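Local coordinates for protein mannose-6-phosphate isomerase (Helicobacter pylori, PDB 2QH5) that probably makes GDP-mannose from mannose 1-phosphate and GTP, with this N-terminal domain as its nucleotidyltransferase part, at residues F44-S49 / H114-L119; K61-A66 / Y224-K229; K28-L33 / L67-N72. All coordinates share one frame; numbering follows the deposited sequence.

Contact 1: F44-S49 / H114-L119; sequences FKRNAS and HLIKDL
The flat guanidinium of Arg46 has Ile116 over one of its faces and the backbone carbonyl of His114 at its edge. On the face, Ile116 CB sits 3.9 Å above the plane, displaced toward the rim, and Ile116 CD1 comes within 3.5 Å of Arg46 NH1. At the edge, Arg46 NH2 donates a hydrogen bond of 2.9 Å to His114 O. That bond is bent, with 147° at the hydrogen, and the donor comes from well above the carbonyl plane. Arg46 NH1 also rests against His114 CB at 3.9 Å, while the imidazole runs on away from helix 39-48 and meets Trp266 edge-to-face.

The first torsion of Arg46, 131°, lies away from the staggered values, and the chain bends again at chi3. The Arg46 side chain crosses those of Ile116 and His114 at about a right angle, its guanidinium plane turned 30° from the imidazole. Nearer the helix, the root of the arginine is approached by Leu119, whose CD1 lies 4.3 Å from Arg46 CB. Tyr122 of helix 119-134 touches both Arg46 and Ile116, and its hydroxyl is hydrogen-bonded to Asn47 OD1, which links helix 39-48 directly to helix 119-134.

Asp118 occupies the N-cap of helix 119-134, its OD2 accepting a hydrogen bond from Ala121 N. In the GT-A fold of this nucleotidyltransferase family, the contact thus joins helix 39-48 to the loop that leads from strand 106-111, parallel to its neighbour 5-10, into the next helix, a strand-loop-helix connection of the Rossmann-like kind.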
loop_
_atom_site.group_PDB
_atom_site.type_symbol
_atom_site.label_atom_id
_atom_site.label_comp_id
_atom_site.label_asym_id
_atom_site.label_seq_id
_atom_site.Cartn_x
_atom_site.Cartn_y
_atom_site.Cartn_z
ATOM N N PHE A 44 0.231 6.674 -10.071
ATOM C CA PHE A 44 -0.507 7.841 -9.609
ATOM C C PHE A 44 -1.791 8.019 -10.408
ATOM O O PHE A 44 -2.877 8.118 -9.833
ATOM C CB PHE A 44 0.339 9.129 -9.674
ATOM C CG PHE A 44 -0.424 10.352 -9.250
ATOM C CD1 PHE A 44 -0.955 11.221 -10.191
ATOM C CD2 PHE A 44 -0.670 10.595 -7.913
ATOM C CE1 PHE A 44 -1.713 12.325 -9.790
ATOM C CE2 PHE A 44 -1.424 11.702 -7.508
ATOM C CZ PHE A 44 -1.940 12.565 -8.448
ATOM N N LYS A 45 -1.639 8.048 -11.733
ATOM C CA LYS A 45 -2.726 8.333 -12.677
ATOM C C LYS A 45 -3.847 7.307 -12.577
ATOM O O LYS A 45 -5.028 7.664 -12.580
ATOM C CB LYS A 45 -2.178 8.374 -14.114
ATOM C CG LYS A 45 -3.176 8.808 -15.190
ATOM C CD LYS A 45 -2.612 8.593 -16.598
ATOM C CE LYS A 45 -3.542 9.163 -17.673
ATOM N NZ LYS A 45 -3.053 8.871 -19.055
ATOM N N ARG A 46 -3.456 6.037 -12.480
ATOM C CA ARG A 46 -4.393 4.914 -12.434
ATOM C C ARG A 46 -5.334 4.945 -11.230
ATOM O O ARG A 46 -6.514 4.628 -11.372
ATOM C CB ARG A 46 -3.627 3.592 -12.558
ATOM C CG ARG A 46 -3.944 2.518 -11.546
ATOM C CD ARG A 46 -3.217 1.208 -11.865
ATOM N NE ARG A 46 -1.883 1.390 -12.444
ATOM C CZ ARG A 46 -0.739 1.099 -11.826
ATOM N NH1 ARG A 46 -0.738 0.610 -10.590
ATOM N NH2 ARG A 46 0.415 1.301 -12.452
ATOM N N ASN A 47 -4.827 5.369 -10.068
ATOM C CA ASN A 47 -5.643 5.455 -8.849
ATOM C C ASN A 47 -6.303 6.801 -8.588
ATOM O O ASN A 47 -7.277 6.871 -7.845
ATOM C CB ASN A 47 -4.827 5.063 -7.629
ATOM C CG ASN A 47 -4.385 3.621 -7.668
ATOM O OD1 ASN A 47 -5.136 2.720 -7.296
ATOM N ND2 ASN A 47 -3.157 3.392 -8.111
ATOM N N ALA A 48 -5.775 7.869 -9.180
ATOM C CA ALA A 48 -6.270 9.225 -8.889
ATOM C C ALA A 48 -7.721 9.416 -9.330
ATOM O O ALA A 48 -8.480 10.182 -8.715
ATOM C CB ALA A 48 -5.367 10.274 -9.535
ATOM N N SER A 49 -8.088 8.688 -10.385
ATOM C CA SER A 49 -9.409 8.727 -11.006
ATOM C C SER A 49 -10.475 8.067 -10.131
ATOM O O SER A 49 -11.663 8.405 -10.213
ATOM C CB SER A 49 -9.347 7.987 -12.338
ATOM O OG SER A 49 -7.999 7.801 -12.742
ATOM N N HIS A 114 4.477 -0.539 -9.676
ATOM C CA HIS A 114 3.577 -1.511 -10.283
ATOM C C HIS A 114 3.222 -1.145 -11.712
ATOM O O HIS A 114 2.933 0.018 -12.019
ATOM C CB HIS A 114 2.282 -1.628 -9.477
ATOM C CG HIS A 114 2.382 -2.529 -8.285
ATOM N ND1 HIS A 114 1.419 -2.561 -7.299
ATOM C CD2 HIS A 114 3.330 -3.424 -7.915
ATOM C CE1 HIS A 114 1.764 -3.446 -6.381
ATOM N NE2 HIS A 114 2.921 -3.979 -6.728
ATOM N N LEU A 115 3.232 -2.153 -12.577
ATOM C CA LEU A 115 2.741 -2.005 -13.938
ATOM C C LEU A 115 1.444 -2.801 -14.080
ATOM O O LEU A 115 1.409 -4.015 -13.852
ATOM C CB LEU A 115 3.784 -2.483 -14.950
ATOM C CG LEU A 115 3.990 -1.685 -16.245
ATOM C CD1 LEU A 115 4.915 -2.468 -17.176
ATOM C CD2 LEU A 115 2.681 -1.315 -16.959
ATOM N N ILE A 116 0.378 -2.094 -14.435
ATOM C CA ILE A 116 -0.930 -2.692 -14.625
ATOM C C ILE A 116 -1.477 -2.152 -15.940
ATOM O O ILE A 116 -1.697 -0.947 -16.084
ATOM C CB ILE A 116 -1.869 -2.392 -13.429
ATOM C CG1 ILE A 116 -1.483 -3.264 -12.231
ATOM C CG2 ILE A 116 -3.329 -2.647 -13.792
ATOM C CD1 ILE A 116 -1.799 -2.664 -10.882
ATOM N N LYS A 117 -1.668 -3.055 -16.902
ATOM C CA LYS A 117 -2.044 -2.676 -18.260
ATOM C C LYS A 117 -3.549 -2.722 -18.532
ATOM O O LYS A 117 -4.097 -1.799 -19.139
ATOM C CB LYS A 117 -1.266 -3.507 -19.281
ATOM C CG LYS A 117 0.130 -2.964 -19.550
ATOM C CD LYS A 117 1.110 -4.068 -19.905
ATOM C CE LYS A 117 1.542 -4.842 -18.666
ATOM N NZ LYS A 117 2.462 -5.967 -18.990
ATOM N N ASP A 118 -4.217 -3.784 -18.085
ATOM C CA ASP A 118 -5.673 -3.844 -18.196
ATOM C C ASP A 118 -6.284 -2.976 -17.102
ATOM O O ASP A 118 -6.417 -3.404 -15.959
ATOM C CB ASP A 118 -6.184 -5.288 -18.108
ATOM C CG ASP A 118 -7.610 -5.445 -18.632
ATOM O OD1 ASP A 118 -7.856 -6.415 -19.379
ATOM O OD2 ASP A 118 -8.488 -4.610 -18.305
ATOM N N LEU A 119 -6.650 -1.753 -17.469
ATOM C CA LEU A 119 -7.140 -0.771 -16.511
ATOM C C LEU A 119 -8.608 -0.989 -16.144
ATOM O O LEU A 119 -9.073 -0.511 -15.108
ATOM C CB LEU A 119 -6.909 0.645 -17.048
ATOM C CG LEU A 119 -6.976 1.806 -16.047
ATOM C CD1 LEU A 119 -5.753 2.711 -16.165
ATOM C CD2 LEU A 119 -8.279 2.594 -16.201
#

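Contact 2: K61-A66 / Y224-K229; sequences KHYFLA and YFFEKK
Phe64 drives the edge of its ring into the face of Phe226, a T-shaped pair with the centroids 4.9 Å apart and the planes at 88°. The closest atom is Phe64 CZ, with CE1 beside it; Phe64 CZ comes to 3.5 Å from Phe226 CE1, off-centre toward the rim of that ring. Tyr63 joins from beside it. Its ring lies oblique to that of Phe226, with centroids 5.9 Å apart, and its phenol oxygen reaches Lys228, with Tyr63 OH 3.4 Å from Lys228 CB. This hydroxyl is buried against aliphatic carbon and has no polar partner in the model.

One step out, each ring is held by a neighbour. Phe225 CD2 lies over the centre of the other face of Phe226, so that ring is sandwiched between Phe225 and Phe64. Tyr63 CD1 in turn sits over the centre of the Phe64 ring. With CG anti to the backbone N (chi1 170°), the Tyr63 ring also reaches strand 78-84, meeting Phe81 edge-to-face and touching Leu83. Phe226 itself has positive phi (70°), and Lys228 N makes a weak bond to Phe226 O.

The aromatic cluster therefore lies between the first turn of helix 63-69 and the tip of the hairpin formed by strands 221-223 and 230-233, the latter pairing in parallel with strand 78-84.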
loop_
_atom_site.group_PDB
_atom_site.type_symbol
_atom_site.label_atom_id
_atom_site.label_comp_id
_atom_site.label_asym_id
_atom_site.label_seq_id
_atom_site.Cartn_x
_atom_site.Cartn_y
_atom_site.Cartn_z
ATOM N N LYS A 61 14.318 13.052 0.113
ATOM C CA LYS A 61 15.280 13.261 -0.975
ATOM C C LYS A 61 14.582 13.391 -2.324
ATOM O O LYS A 61 15.015 14.173 -3.173
ATOM C CB LYS A 61 16.278 12.105 -1.080
ATOM C CG LYS A 61 17.236 11.938 0.078
ATOM C CD LYS A 61 18.069 10.675 -0.129
ATOM C CE LYS A 61 18.621 10.102 1.179
ATOM N NZ LYS A 61 19.972 10.637 1.534
ATOM N N HIS A 62 13.510 12.618 -2.520
ATOM C CA HIS A 62 12.873 12.516 -3.834
ATOM C C HIS A 62 11.604 13.339 -3.974
ATOM O O HIS A 62 10.942 13.263 -5.005
ATOM C CB HIS A 62 12.601 11.054 -4.214
ATOM C CG HIS A 62 13.695 10.117 -3.814
ATOM N ND1 HIS A 62 13.491 9.061 -2.951
ATOM C CD2 HIS A 62 15.011 10.092 -4.133
ATOM C CE1 HIS A 62 14.631 8.421 -2.763
ATOM N NE2 HIS A 62 15.569 9.026 -3.470
ATOM N N TYR A 63 11.271 14.127 -2.951
ATOM C CA TYR A 63 10.038 14.920 -2.974
ATOM C C TYR A 63 9.880 15.666 -4.298
ATOM O O TYR A 63 8.890 15.478 -5.010
ATOM C CB TYR A 63 9.961 15.899 -1.789
ATOM C CG TYR A 63 8.822 16.893 -1.929
ATOM C CD1 TYR A 63 9.060 18.230 -2.236
ATOM C CD2 TYR A 63 7.500 16.486 -1.791
ATOM C CE1 TYR A 63 8.004 19.133 -2.388
ATOM C CE2 TYR A 63 6.450 17.376 -1.937
ATOM C CZ TYR A 63 6.703 18.694 -2.231
ATOM O OH TYR A 63 5.649 19.564 -2.370
ATOM N N PHE A 64 10.875 16.485 -4.634
ATOM C CA PHE A 64 10.802 17.350 -5.811
ATOM C C PHE A 64 10.858 16.589 -7.131
ATOM O O PHE A 64 10.300 17.039 -8.136
ATOM C CB PHE A 64 11.874 18.439 -5.742
ATOM C CG PHE A 64 11.694 19.374 -4.577
ATOM C CD1 PHE A 64 10.875 20.505 -4.690
ATOM C CD2 PHE A 64 12.320 19.109 -3.360
ATOM C CE1 PHE A 64 10.695 21.358 -3.608
ATOM C CE2 PHE A 64 12.156 19.950 -2.263
ATOM C CZ PHE A 64 11.333 21.084 -2.387
ATOM N N LEU A 65 11.521 15.434 -7.115
ATOM C CA LEU A 65 11.469 14.494 -8.231
ATOM C C LEU A 65 10.034 13.973 -8.450
ATOM O O LEU A 65 9.512 14.005 -9.572
ATOM C CB LEU A 65 12.455 13.339 -7.988
ATOM C CG LEU A 65 12.628 12.254 -9.054
ATOM C CD1 LEU A 65 12.862 12.870 -10.419
ATOM C CD2 LEU A 65 13.779 11.339 -8.677
ATOM N N ALA A 66 9.403 13.517 -7.368
ATOM C CA ALA A 66 8.033 13.028 -7.398
ATOM C C ALA A 66 7.051 14.111 -7.857
ATOM O O ALA A 66 6.227 13.881 -8.747
ATOM C CB ALA A 66 7.645 12.511 -6.027
ATOM N N TYR A 224 4.095 24.251 4.504
ATOM C CA TYR A 224 3.096 24.793 3.588
ATOM C C TYR A 224 3.725 25.560 2.436
ATOM O O TYR A 224 3.101 25.760 1.397
ATOM C CB TYR A 224 2.089 25.661 4.340
ATOM C CG TYR A 224 1.122 24.851 5.162
ATOM C CD1 TYR A 224 -0.043 24.349 4.592
ATOM C CD2 TYR A 224 1.373 24.570 6.505
ATOM C CE1 TYR A 224 -0.947 23.598 5.335
ATOM C CE2 TYR A 224 0.476 23.817 7.262
ATOM C CZ TYR A 224 -0.681 23.326 6.663
ATOM O OH TYR A 224 -1.586 22.576 7.382
ATOM N N PHE A 225 4.968 25.984 2.623
ATOM C CA PHE A 225 5.791 26.466 1.518
ATOM C C PHE A 225 6.086 25.260 0.613
ATOM O O PHE A 225 5.714 24.134 0.952
ATOM C CB PHE A 225 7.074 27.144 2.041
ATOM C CG PHE A 225 7.876 26.292 2.995
ATOM C CD1 PHE A 225 7.583 26.279 4.352
ATOM C CD2 PHE A 225 8.916 25.500 2.533
ATOM C CE1 PHE A 225 8.298 25.490 5.219
ATOM C CE2 PHE A 225 9.634 24.710 3.405
ATOM C CZ PHE A 225 9.325 24.707 4.745
ATOM N N PHE A 226 6.750 25.494 -0.517
ATOM C CA PHE A 226 6.791 24.542 -1.635
ATOM C C PHE A 226 5.410 24.501 -2.272
ATOM O O PHE A 226 5.131 23.651 -3.120
ATOM C CB PHE A 226 7.186 23.117 -1.213
ATOM C CG PHE A 226 8.479 23.023 -0.458
ATOM C CD1 PHE A 226 9.584 23.780 -0.827
ATOM C CD2 PHE A 226 8.601 22.138 0.605
ATOM C CE1 PHE A 226 10.782 23.676 -0.125
ATOM C CE2 PHE A 226 9.796 22.020 1.308
ATOM C CZ PHE A 226 10.888 22.791 0.943
ATOM N N GLU A 227 4.559 25.433 -1.844
ATOM C CA GLU A 227 3.135 25.515 -2.210
ATOM C C GLU A 227 2.239 24.375 -1.707
ATOM O O GLU A 227 1.221 24.641 -1.066
ATOM C CB GLU A 227 2.936 25.798 -3.711
ATOM C CG GLU A 227 3.563 27.116 -4.189
ATOM C CD GLU A 227 3.088 28.350 -3.410
ATOM O OE1 GLU A 227 2.221 28.233 -2.512
ATOM O OE2 GLU A 227 3.593 29.456 -3.705
ATOM N N LYS A 228 2.613 23.126 -1.988
ATOM C CA LYS A 228 1.934 21.962 -1.419
ATOM C C LYS A 228 2.120 21.881 0.095
ATOM O O LYS A 228 3.209 22.155 0.613
ATOM C CB LYS A 228 2.468 20.666 -2.031
ATOM C CG LYS A 228 1.982 20.357 -3.427
ATOM C CD LYS A 228 0.589 19.757 -3.428
ATOM C CE LYS A 228 0.137 19.501 -4.845
ATOM N NZ LYS A 228 -1.268 19.942 -5.051
ATOM N N LYS A 229 1.049 21.506 0.795
ATOM C CA LYS A 229 1.145 21.112 2.191
ATOM C C LYS A 229 1.853 19.769 2.238
ATOM O O LYS A 229 1.506 18.849 1.509
ATOM C CB LYS A 229 -0.232 21.001 2.843
ATOM C CG LYS A 229 -0.223 20.405 4.259
ATOM C CD LYS A 229 -1.643 20.168 4.771
ATOM C CE LYS A 229 -1.651 19.572 6.173
ATOM N NZ LYS A 229 -2.982 19.008 6.567
#

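Contact 3: K28-L33 / L67-N72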
loop_
_atom_site.group_PDB
_atom_site.type_symbol
_atom_site.label_atom_id
_atom_site.label_comp_id
_atom_site.label_asym_id
_atom_site.label_seq_id
_atom_site.Cartn_x
_atom_site.Cartn_y
_atom_site.Cartn_z
ATOM N N LYS A 28 14.378 3.347 -8.848
ATOM C CA LYS A 28 13.893 2.756 -10.097
ATOM C C LYS A 28 12.516 3.232 -10.575
ATOM O O LYS A 28 12.298 3.381 -11.779
ATOM C CB LYS A 28 13.929 1.223 -10.008
ATOM C CG LYS A 28 15.306 0.646 -9.649
ATOM C CD LYS A 28 15.388 -0.864 -9.908
ATOM C CE LYS A 28 15.702 -1.175 -11.375
ATOM N NZ LYS A 28 15.678 -2.635 -11.682
ATOM N N GLN A 29 11.601 3.482 -9.640
ATOM C CA GLN A 29 10.219 3.832 -9.986
ATOM C C GLN A 29 10.031 5.248 -10.531
ATOM O O GLN A 29 8.909 5.639 -10.851
ATOM C CB GLN A 29 9.275 3.618 -8.795
ATOM C CG GLN A 29 9.372 4.680 -7.702
ATOM C CD GLN A 29 9.842 4.120 -6.381
ATOM O OE1 GLN A 29 9.116 3.373 -5.725
ATOM N NE2 GLN A 29 11.051 4.482 -5.975
ATOM N N PHE A 30 11.114 6.013 -10.638
ATOM C CA PHE A 30 11.024 7.384 -11.134
ATOM C C PHE A 30 11.480 7.547 -12.580
ATOM O O PHE A 30 11.277 8.603 -13.182
ATOM C CB PHE A 30 11.791 8.334 -10.219
ATOM C CG PHE A 30 11.143 8.525 -8.883
ATOM C CD1 PHE A 30 9.981 9.284 -8.763
ATOM C CD2 PHE A 30 11.684 7.936 -7.748
ATOM C CE1 PHE A 30 9.371 9.459 -7.535
ATOM C CE2 PHE A 30 11.081 8.105 -6.513
ATOM C CZ PHE A 30 9.922 8.871 -6.404
ATOM N N LEU A 31 12.079 6.496 -13.134
ATOM C CA LEU A 31 12.617 6.534 -14.493
ATOM C C LEU A 31 11.517 6.519 -15.545
ATOM O O LEU A 31 10.675 5.624 -15.559
ATOM C CB LEU A 31 13.583 5.371 -14.709
ATOM C CG LEU A 31 14.886 5.473 -13.911
ATOM C CD1 LEU A 31 15.538 4.105 -13.749
ATOM C CD2 LEU A 31 15.842 6.480 -14.561
ATOM N N LYS A 32 11.548 7.512 -16.430
ATOM C CA LYS A 32 10.469 7.745 -17.397
ATOM C C LYS A 32 10.569 6.850 -18.643
ATOM O O LYS A 32 10.343 7.304 -19.773
ATOM C CB LYS A 32 10.429 9.225 -17.801
ATOM C CG LYS A 32 10.677 10.198 -16.656
ATOM C CD LYS A 32 10.219 11.609 -16.993
ATOM C CE LYS A 32 8.700 11.702 -17.041
ATOM N NZ LYS A 32 8.194 13.079 -16.805
ATOM N N LEU A 33 10.874 5.574 -18.422
ATOM C CA LEU A 33 11.196 4.642 -19.500
ATOM C C LEU A 33 9.983 4.097 -20.259
ATOM O O LEU A 33 10.049 3.890 -21.474
ATOM C CB LEU A 33 12.055 3.493 -18.957
ATOM C CG LEU A 33 13.581 3.621 -19.080
ATOM C CD1 LEU A 33 14.134 4.900 -18.453
ATOM C CD2 LEU A 33 14.277 2.398 -18.497
ATOM N N LEU A 67 7.164 15.291 -7.252
ATOM C CA LEU A 67 6.271 16.411 -7.522
ATOM C C LEU A 67 6.387 16.862 -8.976
ATOM O O LEU A 67 5.407 17.314 -9.573
ATOM C CB LEU A 67 6.607 17.571 -6.587
ATOM C CG LEU A 67 5.525 18.433 -5.930
ATOM C CD1 LEU A 67 6.142 19.777 -5.584
ATOM C CD2 LEU A 67 4.269 18.634 -6.777
ATOM N N GLU A 68 7.584 16.721 -9.539
ATOM C CA GLU A 68 7.836 17.078 -10.933
ATOM C C GLU A 68 7.107 16.152 -11.901
ATOM O O GLU A 68 6.577 16.603 -12.920
ATOM C CB GLU A 68 9.339 17.047 -11.223
ATOM C CG GLU A 68 9.761 17.786 -12.485
ATOM C CD GLU A 68 11.268 17.942 -12.583
ATOM O OE1 GLU A 68 11.752 19.087 -12.444
ATOM O OE2 GLU A 68 11.969 16.923 -12.778
ATOM N N GLU A 69 7.076 14.862 -11.572
ATOM C CA GLU A 69 6.533 13.845 -12.473
ATOM C C GLU A 69 5.012 13.780 -12.516
ATOM O O GLU A 69 4.439 13.183 -13.427
ATOM C CB GLU A 69 7.123 12.479 -12.147
ATOM C CG GLU A 69 8.505 12.313 -12.721
ATOM C CD GLU A 69 9.171 11.027 -12.299
ATOM O OE1 GLU A 69 10.411 11.026 -12.180
ATOM O OE2 GLU A 69 8.465 10.023 -12.082
ATOM N N ILE A 70 4.365 14.394 -11.533
ATOM C CA ILE A 70 2.907 14.452 -11.493
ATOM C C ILE A 70 2.384 15.889 -11.563
ATOM O O ILE A 70 1.291 16.186 -11.079
ATOM C CB ILE A 70 2.318 13.725 -10.248
ATOM C CG1 ILE A 70 2.876 14.310 -8.948
ATOM C CG2 ILE A 70 2.584 12.230 -10.329
ATOM C CD1 ILE A 70 1.931 14.194 -7.774
ATOM N N LYS A 71 3.164 16.774 -12.178
ATOM C CA LYS A 71 2.749 18.162 -12.358
ATOM C C LYS A 71 1.633 18.263 -13.398
ATOM O O LYS A 71 0.709 19.065 -13.250
ATOM C CB LYS A 71 3.944 19.041 -12.746
ATOM C CG LYS A 71 3.710 20.555 -12.641
ATOM C CD LYS A 71 3.716 21.056 -11.195
ATOM C CE LYS A 71 2.304 21.246 -10.642
ATOM N NZ LYS A 71 2.311 21.595 -9.193
ATOM N N ASN A 72 1.725 17.435 -14.437
ATOM C CA ASN A 72 0.684 17.329 -15.464
ATOM C C ASN A 72 -0.624 16.752 -14.921
ATOM O O ASN A 72 -1.712 17.141 -15.354
ATOM C CB ASN A 72 1.166 16.453 -16.629
ATOM C CG ASN A 72 1.985 17.223 -17.656
ATOM O OD1 ASN A 72 2.251 18.417 -17.500
ATOM N ND2 ASN A 72 2.389 16.534 -18.717
#
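Glu69 OE2 is hydrogen-bonded to Ser38 OG, and the carboxyl group of Glu69 comes up against the backbone carbonyl of Phe30, OE1 being the nearer oxygen. Glu69 OE1 lies 2.8 Å from Phe30 O, a separation of two oxygens that is consistent with a proton held on the acid. The same OE1 packs 3.6 Å from Phe30 CB. Glu69 OE2 stands at the edge of the Phe30 ring, near its plane, 3.7 Å from Phe30 CD1; the carboxylate and ring planes are 71° apart. Glu69 delivers this group on a straight chain (chi2 174°) that crosses the Phe30 side chain at about a right angle.

Lys32 runs past Glu69 in the opposite direction, bringing Lys32 NZ to 4.2 Å from Glu69 CG. Lys32 NZ stays 5.5 Å from Glu69 OE1, so the two form no salt bridge. A long, weak ion pair links Lys32 to Glu41.

The Phe30 ring meets Phe40 of helix 39-48 and rests on Leu65 and Ala66. The 3-10 turn at 28-30, before helix 39-48, is thereby fitted against the middle and C-terminal part of helix 63-69.

In the fold
From the N terminus, strand 5-10 leads through an unmodelled gap to 28-33, which contact 3 ties to 67-72, closing a loop around helix 39-48 and strand 53-59. Within that loop, segment 44-49 starts contact 1, which closes after strand 106-111. Segment 61-66, also within it, starts contact 2, which closes far along the chain at the hairpin tip 224-229. Each pair of contacts crosses; none nests. Contacts 2 and 3 share helix 63-69, and Phe30 touches Ala66, Leu65 and His62. Contact 3 meets contact 1 where Phe44 packs on Ile70, whereas contacts 1 and 2 stay about 8 Å apart at their nearest atoms.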